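Local structure of phosphoribosylglycinamide formyl transferase (Pyrococcus horikoshii, 2CZG) at residues 224-229 with 333-338. The protein is probably an ATP-grasp enzyme of the PurT family, annotated as a formyl transferase. Residues are numbered along the deposited sequence; the frame is centred on the assembly and turned at random.
Sequences EIVTTF and GYRLFP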
ATOM      1  N   GLU A 224      -7.627 -27.100  -6.387  1.00 28.60           N
ATOM      2  CA  GLU A 224      -6.367 -27.833  -6.421  1.00 30.14           C
ATOM      3  C   GLU A 224      -5.224 -26.840  -6.304  1.00 29.35           C
ATOM      4  O   GLU A 224      -5.360 -25.662  -6.660  1.00 32.91           O
ATOM      5  CB  GLU A 224      -6.207 -28.612  -7.731  1.00 29.84           C
ATOM      6  CG  GLU A 224      -7.093 -29.845  -7.888  1.00 32.60           C
ATOM      7  CD  GLU A 224      -6.689 -30.646  -9.114  1.00 38.05           C
ATOM      8  OE1 GLU A 224      -6.833 -30.120 -10.239  1.00 40.11           O
ATOM      9  OE2 GLU A 224      -6.203 -31.789  -8.953  1.00 41.58           O
ATOM     10  N   ILE A 225      -4.083 -27.313  -5.833  1.00 31.25           N
ATOM     11  CA  ILE A 225      -2.951 -26.426  -5.679  1.00 29.40           C
ATOM     12  C   ILE A 225      -2.083 -26.306  -6.914  1.00 27.30           C
ATOM     13  O   ILE A 225      -1.589 -27.303  -7.435  1.00 33.04           O
ATOM     14  CB  ILE A 225      -2.079 -26.859  -4.488  1.00 30.04           C
ATOM     15  CG1 ILE A 225      -2.958 -26.935  -3.226  1.00 26.87           C
ATOM     16  CG2 ILE A 225      -0.936 -25.855  -4.283  1.00 25.92           C
ATOM     17  CD1 ILE A 225      -2.236 -27.400  -1.980  1.00 28.56           C
ATOM     18  N   VAL A 226      -1.933 -25.073  -7.400  1.00 27.11           N
ATOM     19  CA  VAL A 226      -1.071 -24.782  -8.535  1.00 24.06           C
ATOM     20  C   VAL A 226       0.071 -23.919  -8.018  1.00 32.31           C
ATOM     21  O   VAL A 226       0.012 -23.375  -6.903  1.00 27.76           O
ATOM     22  CB  VAL A 226      -1.778 -23.997  -9.682  1.00 34.41           C
ATOM     23  CG1 VAL A 226      -2.814 -24.892 -10.370  1.00 28.26           C
ATOM     24  CG2 VAL A 226      -2.416 -22.711  -9.141  1.00 29.39           C
ATOM     25  N   THR A 227       1.113 -23.802  -8.827  1.00 28.66           N
ATOM     26  CA  THR A 227       2.274 -23.024  -8.480  1.00 29.97           C
ATOM     27  C   THR A 227       2.445 -22.003  -9.582  1.00 32.02           C
ATOM     28  O   THR A 227       2.564 -22.376 -10.744  1.00 33.53           O
ATOM     29  CB  THR A 227       3.530 -23.911  -8.416  1.00 25.33           C
ATOM     30  OG1 THR A 227       3.253 -25.065  -7.619  1.00 25.05           O
ATOM     31  CG2 THR A 227       4.685 -23.158  -7.772  1.00 24.88           C
ATOM     32  N   THR A 228       2.420 -20.716  -9.244  1.00 31.21           N
ATOM     33  CA  THR A 228       2.609 -19.709 -10.276  1.00 34.31           C
ATOM     34  C   THR A 228       3.916 -18.980 -10.028  1.00 31.69           C
ATOM     35  O   THR A 228       4.348 -18.795  -8.887  1.00 30.89           O
ATOM     36  CB  THR A 228       1.411 -18.729 -10.377  1.00 34.55           C
ATOM     37  OG1 THR A 228       1.807 -17.424  -9.965  1.00 43.71           O
ATOM     38  CG2 THR A 228       0.278 -19.228  -9.568  1.00 17.95           C
ATOM     39  N   PHE A 229       4.566 -18.579 -11.107  1.00 33.16           N
ATOM     40  CA  PHE A 229       5.858 -17.957 -10.953  1.00 28.94           C
ATOM     41  C   PHE A 229       6.029 -16.518 -11.398  1.00 25.48           C
ATOM     42  O   PHE A 229       5.707 -16.161 -12.532  1.00 27.69           O
ATOM     43  CB  PHE A 229       6.928 -18.801 -11.672  1.00 30.06           C
ATOM     44  CG  PHE A 229       6.925 -20.261 -11.300  1.00 29.29           C
ATOM     45  CD1 PHE A 229       6.034 -21.153 -11.904  1.00 29.43           C
ATOM     46  CD2 PHE A 229       7.837 -20.754 -10.374  1.00 24.45           C
ATOM     47  CE1 PHE A 229       6.058 -22.513 -11.588  1.00 23.64           C
ATOM     48  CE2 PHE A 229       7.871 -22.111 -10.048  1.00 25.61           C
ATOM     49  CZ  PHE A 229       6.974 -22.996 -10.660  1.00 25.16           C
ATOM     50  N   GLY A 333       3.571 -24.155 -20.526  1.00 41.07           N
ATOM     51  CA  GLY A 333       3.503 -25.071 -19.400  1.00 44.65           C
ATOM     52  C   GLY A 333       3.593 -24.455 -18.014  1.00 42.93           C
ATOM     53  O   GLY A 333       3.204 -25.089 -17.035  1.00 45.72           O
ATOM     54  N   TYR A 334       4.103 -23.232 -17.912  1.00 42.92           N
ATOM     55  CA  TYR A 334       4.205 -22.587 -16.605  1.00 42.97           C
ATOM     56  C   TYR A 334       3.196 -21.469 -16.401  1.00 39.54           C
ATOM     57  O   TYR A 334       2.975 -20.635 -17.283  1.00 38.37           O
ATOM     58  CB  TYR A 334       5.606 -22.017 -16.381  1.00 43.73           C
ATOM     59  CG  TYR A 334       6.677 -23.065 -16.246  1.00 45.14           C
ATOM     60  CD1 TYR A 334       7.498 -23.397 -17.323  1.00 42.89           C
ATOM     61  CD2 TYR A 334       6.856 -23.746 -15.042  1.00 47.59           C
ATOM     62  CE1 TYR A 334       8.478 -24.392 -17.202  1.00 52.17           C
ATOM     63  CE2 TYR A 334       7.825 -24.740 -14.908  1.00 48.82           C
ATOM     64  CZ  TYR A 334       8.634 -25.060 -15.993  1.00 49.66           C
ATOM     65  OH  TYR A 334       9.579 -26.050 -15.867  1.00 51.54           O
ATOM     66  N   ARG A 335       2.589 -21.462 -15.222  1.00 34.64           N
ATOM     67  CA  ARG A 335       1.627 -20.430 -14.861  1.00 32.90           C
ATOM     68  C   ARG A 335       2.473 -19.298 -14.265  1.00 30.04           C
ATOM     69  O   ARG A 335       3.004 -19.424 -13.157  1.00 27.98           O
ATOM     70  CB  ARG A 335       0.639 -21.002 -13.828  1.00 29.63           C
ATOM     71  CG  ARG A 335      -0.565 -20.128 -13.519  1.00 31.20           C
ATOM     72  CD  ARG A 335      -1.511 -20.869 -12.582  1.00 31.27           C
ATOM     73  NE  ARG A 335      -2.834 -20.252 -12.437  1.00 27.63           N
ATOM     74  CZ  ARG A 335      -3.080 -19.111 -11.792  1.00 29.23           C
ATOM     75  NH1 ARG A 335      -2.089 -18.433 -11.226  1.00 27.43           N
ATOM     76  NH2 ARG A 335      -4.332 -18.672 -11.667  1.00 19.16           N
ATOM     77  N   LEU A 336       2.613 -18.208 -15.015  1.00 31.31           N
ATOM     78  CA  LEU A 336       3.408 -17.047 -14.594  1.00 35.84           C
ATOM     79  C   LEU A 336       2.592 -15.912 -13.972  1.00 36.30           C
ATOM     80  O   LEU A 336       1.391 -15.778 -14.225  1.00 36.19           O
ATOM     81  CB  LEU A 336       4.160 -16.453 -15.794  1.00 27.15           C
ATOM     82  CG  LEU A 336       5.088 -17.349 -16.610  1.00 35.60           C
ATOM     83  CD1 LEU A 336       5.998 -16.476 -17.484  1.00 27.68           C
ATOM     84  CD2 LEU A 336       5.924 -18.197 -15.674  1.00 24.93           C
ATOM     85  N   PHE A 337       3.250 -15.094 -13.156  1.00 32.83           N
ATOM     86  CA  PHE A 337       2.585 -13.939 -12.578  1.00 29.68           C
ATOM     87  C   PHE A 337       3.200 -12.722 -13.261  1.00 30.18           C
ATOM     88  O   PHE A 337       4.348 -12.387 -13.007  1.00 33.72           O
ATOM     89  CB  PHE A 337       2.822 -13.832 -11.084  1.00 29.50           C
ATOM     90  CG  PHE A 337       1.940 -12.812 -10.439  1.00 33.69           C
ATOM     91  CD1 PHE A 337       0.629 -13.131 -10.107  1.00 29.30           C
ATOM     92  CD2 PHE A 337       2.374 -11.497 -10.281  1.00 32.13           C
ATOM     93  CE1 PHE A 337      -0.242 -12.158  -9.640  1.00 28.53           C
ATOM     94  CE2 PHE A 337       1.504 -10.517  -9.814  1.00 26.22           C
ATOM     95  CZ  PHE A 337       0.199 -10.846  -9.499  1.00 26.75           C
ATOM     96  N   PRO A 338       2.445 -12.050 -14.143  1.00 31.41           N
ATOM     97  CA  PRO A 338       2.928 -10.869 -14.875  1.00 35.61           C
ATOM     98  C   PRO A 338       3.475  -9.728 -14.028  1.00 35.87           C
ATOM     99  O   PRO A 338       2.878  -9.327 -13.028  1.00 34.31           O
ATOM    100  CB  PRO A 338       1.703 -10.435 -15.689  1.00 30.06           C
ATOM    101  CG  PRO A 338       0.975 -11.737 -15.916  1.00 36.45           C
ATOM    102  CD  PRO A 338       1.076 -12.399 -14.559  1.00 35.47           C
TER
HETATM  103  O   HOH W   1       3.265 -23.562 -12.988  1.00 34.31           O
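Phe229 and Tyr334 meet in an offset edge-to-face pair beside a short parallel strand pairing, in which strand 334-336 joins 225-229 of the mixed sheet in this ATP-grasp protein. The Tyr334 edge turns to the Phe229 face, CD2 lying 3.8 Å from Phe229 CE1 with the planes at 84°. Phe229 and Leu336 leave the sheet on the same face, and Phe229 CG is swung to the backbone N side, anti to the carbonyl carbon; Tyr260 of helix 253-270 also meets this ring. The other face carries Arg335 with Thr228. The Arg335 chain, extended from CG to NE, crosses Thr228 at a slant, with Val226 CG2 lying over one guanidinium face, 4.1 Å from Arg335 NE. Its NH2 is bonded outside the pair, to Ile326 O. Two backbone bonds hold the strands, whose axes, inclined at 58°, draw together toward Phe229 and Leu336: Phe229 N gives to Arg335 O (2.7 Å), and Phe337 N to Phe229 O. The latter donor stands 56° out of the carbonyl plane. Towards the splayed end, a water replaces a direct strand bond, donating to Thr227 O at 2.6 Å and accepting from Arg335 N at 3.1 Å.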